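Local coordinates for tudor and KH domain-containing protein homolog (PDB 5VQH) that binds symmetrically dimethylated arginines of the Piwi proteins Siwi and Ago3 through its extended Tudor domain and takes part in primary piRNA biogenesis, which silences transposons in the germline, at residues V73-V79 / R91-I97; Q106-V111 / Y121-L127. One frame throughout, in Å; residues are numbered along the deposited sequence.

Overall arrangement
Both contacts lie in the five-stranded antiparallel sheet of the Tudor domain, with centres about 9 Å apart and on the same side of the chain's centre. They follow one another in sequence: contact 1 joins strand 78-82 and the turn before it to strand 89-98, and contact 2 pairs strand 108-113 with strand 119-123. Strands 89-98 and 108-113 are sheet neighbours and join the two hairpins. At this seam Asp110 probably bonds to two successive residues, its O 2.7 Å from His95 N and its N 2.8 Å from Asp96 O, a classic beta bulge. Ala92 and Val111 each put a side chain about 8 Å from the bound dimethylarginine, so the sheet reaches close to its pocket.

Contact 1 (V73-V79 / R91-I97); sequences VSVGQVV and RARVHDI
Arg93 starts extended, with CG anti to the backbone N (chi1 -173°), and then bends at chi3 (-68°), which brings its guanidinium back to 73-79, edge-on to Gly76 O. There NH1 donates to Gly76 O at 3.0 Å; the acceptor lies close to the guanidinium plane, but the bond is bent (140° at the hydrogen). Val78 CG2 covers one face of the same group, 3.6 Å from NH1. Replacing Arg93 with an alanine would probably leave Gly76 O without this side-chain donor and Val78 CG2 without the flat group it packs on.

With CG1 anti to its backbone N, Val94 turns that methyl towards Ser74 O and Val75, and CG2 towards Val73 and Val79. CG2 meets Val73 CG2 at 3.8 Å, the two side chains crossing at about a right angle. Ile97 CD1 extends this apolar patch towards Val73.

The backbone evidence for pairing is a ladder that carries on into the turn. Val79 and Ala92 form a hydrogen-bonded antiparallel pair, with Val79 N to Ala92 O at 2.9 Å and a longer return bond. Val94 N then donates to Gln77 O, and Gly76 N to Val94 O at 2.7 Å, nearly straight. Ser74 to Gln77 is a type II turn, closed by Gln77 N to Ser74 O and braced by Gln77 OE1, which accepts from Ser74 N at 2.9 Å. Gly76 adopts a positive phi at which any side chain would collide with Val75 O. Together these features mark the start of the antiparallel hairpin 78-82/89-98 of the Tudor domain, preceded by a type II turn that also bonds to the second strand.

Contact 2 (Q106-V111 / Y121-L127); sequences QQVADV and YVATHEL
Ala109 and Val122 form an antiparallel hydrogen-bonded pair that sets the register of 106-111 against 121-127: Ala109 N donates to Val122 O at 2.6 Å, and Val122 N returns a bond to Ala109 O at 2.8 Å. A third backbone bond, Thr124 N to Gln107 O (3.0 Å), is almost straight at 175° and extends the pairing to the start of the 3-10 turn 124-126. The strand axes run at 142° to each other, the geometry of a twisted beta hairpin, here the one that forms an edge of the Tudor sheet, where strand 119-123 is outermost.

Apolar contacts fall on both faces. On the face of Val108, Asp110 and Tyr121, Val108 CG2, anti to its backbone N, reaches Tyr121 CB at 3.6 Å. Asp110 CB lies 3.7 Å from Tyr121 CE1, with carboxylate and ring planes 49° apart; the ring also makes a cation-pi contact with Arg98. On the other face, Ala109 CB meets Thr124 CG2 at 3.9 Å and Leu127 CD1 a little farther off, while Val111 CG2 and Val122 CG2 meet obliquely.

Polar side-chain links gather at the ends. A water donates to Gln107 OE1 and lies 2.6 Å from Thr124 OG1, bridging the two segments. Asp110 OD2 accepts a hydrogen bond from His95 ND1 on the adjoining strand.

Contact 1 (V73-V79 / R91-I97)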
loop_
_atom_site.group_PDB
_atom_site.type_symbol
_atom_site.label_atom_id
_atom_site.label_comp_id
_atom_site.label_asym_id
_atom_site.label_seq_id
_atom_site.Cartn_x
_atom_site.Cartn_y
_atom_site.Cartn_z
ATOM N N VAL A 73 -18.299 9.969 -10.048
ATOM C CA VAL A 73 -17.045 9.383 -9.664
ATOM C C VAL A 73 -16.292 8.860 -10.880
ATOM O O VAL A 73 -16.880 8.273 -11.773
ATOM C CB VAL A 73 -17.235 8.281 -8.626
ATOM C CG1 VAL A 73 -18.087 7.143 -9.130
ATOM C CG2 VAL A 73 -15.897 7.751 -8.158
ATOM N N SER A 74 -14.983 9.108 -10.899
ATOM C CA SER A 74 -14.116 8.804 -12.031
ATOM C C SER A 74 -12.948 7.912 -11.609
ATOM O O SER A 74 -12.506 7.941 -10.486
ATOM C CB SER A 74 -13.562 10.089 -12.649
ATOM O OG SER A 74 -14.430 11.171 -12.378
ATOM N N VAL A 75 -12.469 7.103 -12.530
ATOM C CA VAL A 75 -11.326 6.301 -12.260
ATOM C C VAL A 75 -10.186 7.272 -12.081
ATOM O O VAL A 75 -10.094 8.272 -12.781
ATOM C CB VAL A 75 -11.093 5.299 -13.401
ATOM C CG1 VAL A 75 -9.641 4.929 -13.568
ATOM C CG2 VAL A 75 -11.896 4.052 -13.126
ATOM N N GLY A 76 -9.334 6.982 -11.105
ATOM C CA GLY A 76 -8.186 7.814 -10.821
ATOM C C GLY A 76 -8.513 8.901 -9.841
ATOM O O GLY A 76 -7.634 9.637 -9.446
ATOM N N GLN A 77 -9.777 9.006 -9.436
ATOM C CA GLN A 77 -10.208 10.056 -8.510
ATOM C C GLN A 77 -9.842 9.699 -7.090
ATOM O O GLN A 77 -10.041 8.577 -6.671
ATOM C CB GLN A 77 -11.700 10.221 -8.573
ATOM C CG GLN A 77 -12.261 11.394 -7.775
ATOM C CD GLN A 77 -13.764 11.609 -8.016
ATOM O OE1 GLN A 77 -14.310 11.132 -8.988
ATOM N NE2 GLN A 77 -14.428 12.334 -7.122
ATOM N N VAL A 78 -9.354 10.682 -6.338
ATOM C CA VAL A 78 -9.100 10.514 -4.900
ATOM C C VAL A 78 -10.328 10.900 -4.067
ATOM O O VAL A 78 -10.855 12.007 -4.209
ATOM C CB VAL A 78 -7.891 11.336 -4.449
ATOM C CG1 VAL A 78 -7.636 11.158 -2.971
ATOM C CG2 VAL A 78 -6.662 10.990 -5.286
ATOM N N VAL A 79 -10.733 9.991 -3.177
ATOM C CA VAL A 79 -11.984 10.079 -2.431
ATOM C C VAL A 79 -11.848 9.669 -0.942
ATOM O O VAL A 79 -10.783 9.225 -0.480
ATOM C CB VAL A 79 -13.018 9.141 -3.075
ATOM C CG1 VAL A 79 -13.391 9.625 -4.485
ATOM C CG2 VAL A 79 -12.477 7.699 -3.120
ATOM N N ARG A 91 -8.181 7.726 2.721
ATOM C CA ARG A 91 -8.003 8.314 1.440
ATOM C C ARG A 91 -7.701 7.164 0.519
ATOM O O ARG A 91 -6.783 6.365 0.795
ATOM C CB ARG A 91 -6.835 9.293 1.446
ATOM C CG ARG A 91 -6.965 10.385 2.475
ATOM C CD ARG A 91 -5.854 11.445 2.418
ATOM N NE ARG A 91 -4.483 10.982 2.634
ATOM C CZ ARG A 91 -3.406 11.773 2.557
ATOM N NH1 ARG A 91 -3.526 13.074 2.262
ATOM N NH2 ARG A 91 -2.197 11.274 2.745
ATOM N N ALA A 92 -8.457 7.084 -0.576
ATOM C CA ALA A 92 -8.273 6.029 -1.553
ATOM C C ALA A 92 -8.398 6.594 -2.960
ATOM O O ALA A 92 -9.014 7.637 -3.166
ATOM C CB ALA A 92 -9.316 4.982 -1.335
ATOM N N ARG A 93 -7.826 5.888 -3.928
ATOM C CA ARG A 93 -7.928 6.254 -5.335
ATOM C C ARG A 93 -8.786 5.188 -6.029
ATOM O O ARG A 93 -8.541 4.011 -5.871
ATOM C CB ARG A 93 -6.534 6.317 -5.958
ATOM C CG ARG A 93 -6.492 6.841 -7.380
ATOM C CD ARG A 93 -5.109 6.709 -8.014
ATOM N NE ARG A 93 -4.090 7.593 -7.403
ATOM C CZ ARG A 93 -4.055 8.937 -7.481
ATOM N NH1 ARG A 93 -4.983 9.651 -8.126
ATOM N NH2 ARG A 93 -3.077 9.583 -6.880
ATOM N N VAL A 94 -9.784 5.607 -6.796
ATOM C CA VAL A 94 -10.626 4.691 -7.514
ATOM C C VAL A 94 -9.790 4.073 -8.613
ATOM O O VAL A 94 -9.308 4.796 -9.494
ATOM C CB VAL A 94 -11.849 5.438 -8.092
ATOM C CG1 VAL A 94 -12.691 4.503 -8.933
ATOM C CG2 VAL A 94 -12.715 6.004 -6.945
ATOM N N HIS A 95 -9.571 2.761 -8.569
ATOM C CA HIS A 95 -8.753 2.114 -9.584
ATOM C C HIS A 95 -9.593 1.585 -10.732
ATOM O O HIS A 95 -9.172 1.618 -11.886
ATOM C CB HIS A 95 -7.923 0.986 -8.990
ATOM C CG HIS A 95 -7.256 0.120 -10.020
ATOM N ND1 HIS A 95 -7.778 -1.097 -10.431
ATOM C CD2 HIS A 95 -6.125 0.306 -10.745
ATOM C CE1 HIS A 95 -6.992 -1.623 -11.357
ATOM N NE2 HIS A 95 -5.975 -0.797 -11.555
ATOM N N ASP A 96 -10.787 1.102 -10.419
ATOM C CA ASP A 96 -11.699 0.664 -11.447
ATOM C C ASP A 96 -13.135 0.668 -10.927
ATOM O O ASP A 96 -13.356 0.743 -9.731
ATOM C CB ASP A 96 -11.299 -0.741 -11.876
ATOM C CG ASP A 96 -11.939 -1.150 -13.155
ATOM O OD1 ASP A 96 -12.536 -0.256 -13.825
ATOM O OD2 ASP A 96 -11.854 -2.363 -13.469
ATOM N N ILE A 97 -14.095 0.611 -11.834
ATOM C CA ILE A 97 -15.494 0.488 -11.476
ATOM C C ILE A 97 -16.076 -0.721 -12.189
ATOM O O ILE A 97 -15.895 -0.875 -13.392
ATOM C CB ILE A 97 -16.267 1.732 -11.883
ATOM C CG1 ILE A 97 -15.743 2.917 -11.103
ATOM C CG2 ILE A 97 -17.760 1.588 -11.577
ATOM C CD1 ILE A 97 -16.259 4.240 -11.639
#

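Contact 2 (Q106-V111 / Y121-L127)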
loop_
_atom_site.group_PDB
_atom_site.type_symbol
_atom_site.label_atom_id
_atom_site.label_comp_id
_atom_site.label_asym_id
_atom_site.label_seq_id
_atom_site.Cartn_x
_atom_site.Cartn_y
_atom_site.Cartn_z
ATOM N N GLN A 106 -26.034 -0.277 -7.555
ATOM C CA GLN A 106 -24.711 -0.461 -6.969
ATOM C C GLN A 106 -23.666 -0.888 -7.945
ATOM O O GLN A 106 -23.482 -2.071 -8.197
ATOM C CB GLN A 106 -24.740 -1.514 -5.860
ATOM C CG GLN A 106 -25.404 -1.023 -4.596
ATOM C CD GLN A 106 -24.667 -1.455 -3.355
ATOM O OE1 GLN A 106 -24.013 -2.494 -3.341
ATOM N NE2 GLN A 106 -24.770 -0.661 -2.301
ATOM N N GLN A 107 -22.946 0.080 -8.464
ATOM C CA GLN A 107 -21.651 -0.223 -8.982
ATOM C C GLN A 107 -20.735 -0.368 -7.801
ATOM O O GLN A 107 -21.001 0.144 -6.703
ATOM C CB GLN A 107 -21.132 0.861 -9.875
ATOM C CG GLN A 107 -21.671 0.800 -11.264
ATOM C CD GLN A 107 -22.782 1.767 -11.464
ATOM O OE1 GLN A 107 -22.559 2.979 -11.530
ATOM N NE2 GLN A 107 -23.994 1.249 -11.572
ATOM N N VAL A 108 -19.652 -1.075 -8.040
ATOM C CA VAL A 108 -18.680 -1.327 -7.019
ATOM C C VAL A 108 -17.335 -0.822 -7.553
ATOM O O VAL A 108 -16.988 -0.991 -8.745
ATOM C CB VAL A 108 -18.697 -2.808 -6.586
ATOM C CG1 VAL A 108 -18.459 -3.734 -7.747
ATOM C CG2 VAL A 108 -17.649 -3.071 -5.530
ATOM N N ALA A 109 -16.604 -0.125 -6.690
ATOM C CA ALA A 109 -15.334 0.476 -7.094
ATOM C C ALA A 109 -14.175 -0.286 -6.468
ATOM O O ALA A 109 -14.225 -0.632 -5.300
ATOM C CB ALA A 109 -15.295 1.911 -6.670
ATOM N N ASP A 110 -13.167 -0.578 -7.260
ATOM C CA ASP A 110 -11.971 -1.175 -6.772
ATOM C C ASP A 110 -11.180 0.022 -6.321
ATOM O O ASP A 110 -10.777 0.812 -7.165
ATOM C CB ASP A 110 -11.269 -1.897 -7.920
ATOM C CG ASP A 110 -9.898 -2.413 -7.552
ATOM O OD1 ASP A 110 -9.528 -2.324 -6.368
ATOM O OD2 ASP A 110 -9.184 -2.883 -8.477
ATOM N N VAL A 111 -10.969 0.171 -5.008
ATOM C CA VAL A 111 -10.199 1.304 -4.441
ATOM C C VAL A 111 -8.865 0.926 -3.799
ATOM O O VAL A 111 -8.719 -0.118 -3.185
ATOM C CB VAL A 111 -11.015 2.112 -3.430
ATOM C CG1 VAL A 111 -12.327 2.554 -4.062
ATOM C CG2 VAL A 111 -11.296 1.342 -2.167
ATOM N N TYR A 121 -12.951 -3.692 -2.716
ATOM C CA TYR A 121 -14.062 -3.370 -3.583
ATOM C C TYR A 121 -15.091 -2.751 -2.668
ATOM O O TYR A 121 -15.509 -3.385 -1.709
ATOM C CB TYR A 121 -14.648 -4.641 -4.203
ATOM C CG TYR A 121 -13.823 -5.250 -5.312
ATOM C CD1 TYR A 121 -13.677 -4.589 -6.517
ATOM C CD2 TYR A 121 -13.222 -6.496 -5.157
ATOM C CE1 TYR A 121 -12.941 -5.132 -7.537
ATOM C CE2 TYR A 121 -12.475 -7.061 -6.169
ATOM C CZ TYR A 121 -12.337 -6.370 -7.352
ATOM O OH TYR A 121 -11.605 -6.908 -8.390
ATOM N N VAL A 122 -15.454 -1.505 -2.941
ATOM C CA VAL A 122 -16.389 -0.762 -2.124
ATOM C C VAL A 122 -17.505 -0.319 -3.039
ATOM O O VAL A 122 -17.283 0.046 -4.190
ATOM C CB VAL A 122 -15.699 0.466 -1.489
ATOM C CG1 VAL A 122 -16.706 1.495 -0.984
ATOM C CG2 VAL A 122 -14.806 0.022 -0.341
ATOM N N ALA A 123 -18.717 -0.376 -2.533
ATOM C CA ALA A 123 -19.867 0.060 -3.283
ATOM C C ALA A 123 -19.694 1.541 -3.464
ATOM O O ALA A 123 -19.304 2.228 -2.528
ATOM C CB ALA A 123 -21.131 -0.217 -2.496
ATOM N N THR A 124 -19.973 2.040 -4.650
ATOM C CA THR A 124 -19.786 3.442 -4.881
ATOM C C THR A 124 -20.722 4.289 -4.052
ATOM O O THR A 124 -20.445 5.455 -3.815
ATOM C CB THR A 124 -19.954 3.821 -6.357
ATOM O OG1 THR A 124 -21.256 3.496 -6.777
ATOM C CG2 THR A 124 -18.946 3.082 -7.240
ATOM N N HIS A 125 -21.806 3.700 -3.570
ATOM C CA HIS A 125 -22.792 4.425 -2.764
ATOM C C HIS A 125 -22.179 5.022 -1.494
ATOM O O HIS A 125 -22.619 6.064 -1.019
ATOM C CB HIS A 125 -23.951 3.483 -2.403
ATOM C CG HIS A 125 -24.957 4.101 -1.495
ATOM N ND1 HIS A 125 -24.926 3.937 -0.121
ATOM C CD2 HIS A 125 -26.013 4.912 -1.754
ATOM C CE1 HIS A 125 -25.928 4.609 0.423
ATOM N NE2 HIS A 125 -26.602 5.211 -0.546
ATOM N N GLU A 126 -21.166 4.376 -0.934
ATOM C CA GLU A 126 -20.673 4.773 0.368
ATOM C C GLU A 126 -19.367 5.570 0.303
ATOM O O GLU A 126 -18.788 5.861 1.336
ATOM C CB GLU A 126 -20.524 3.539 1.273
ATOM C CG GLU A 126 -19.495 2.497 0.810
ATOM C CD GLU A 126 -19.540 1.235 1.650
ATOM O OE1 GLU A 126 -19.222 1.330 2.859
ATOM O OE2 GLU A 126 -19.896 0.155 1.095
ATOM N N LEU A 127 -18.905 5.927 -0.891
ATOM C CA LEU A 127 -17.768 6.857 -1.034
ATOM C C LEU A 127 -18.232 8.324 -0.886
ATOM O O LEU A 127 -19.407 8.650 -1.150
ATOM C CB LEU A 127 -17.072 6.678 -2.394
ATOM C CG LEU A 127 -16.656 5.260 -2.813
ATOM C CD1 LEU A 127 -16.226 5.239 -4.274
ATOM C CD2 LEU A 127 -15.548 4.764 -1.919
HETATM O O HOH W 1 -22.131 4.290 -9.132
#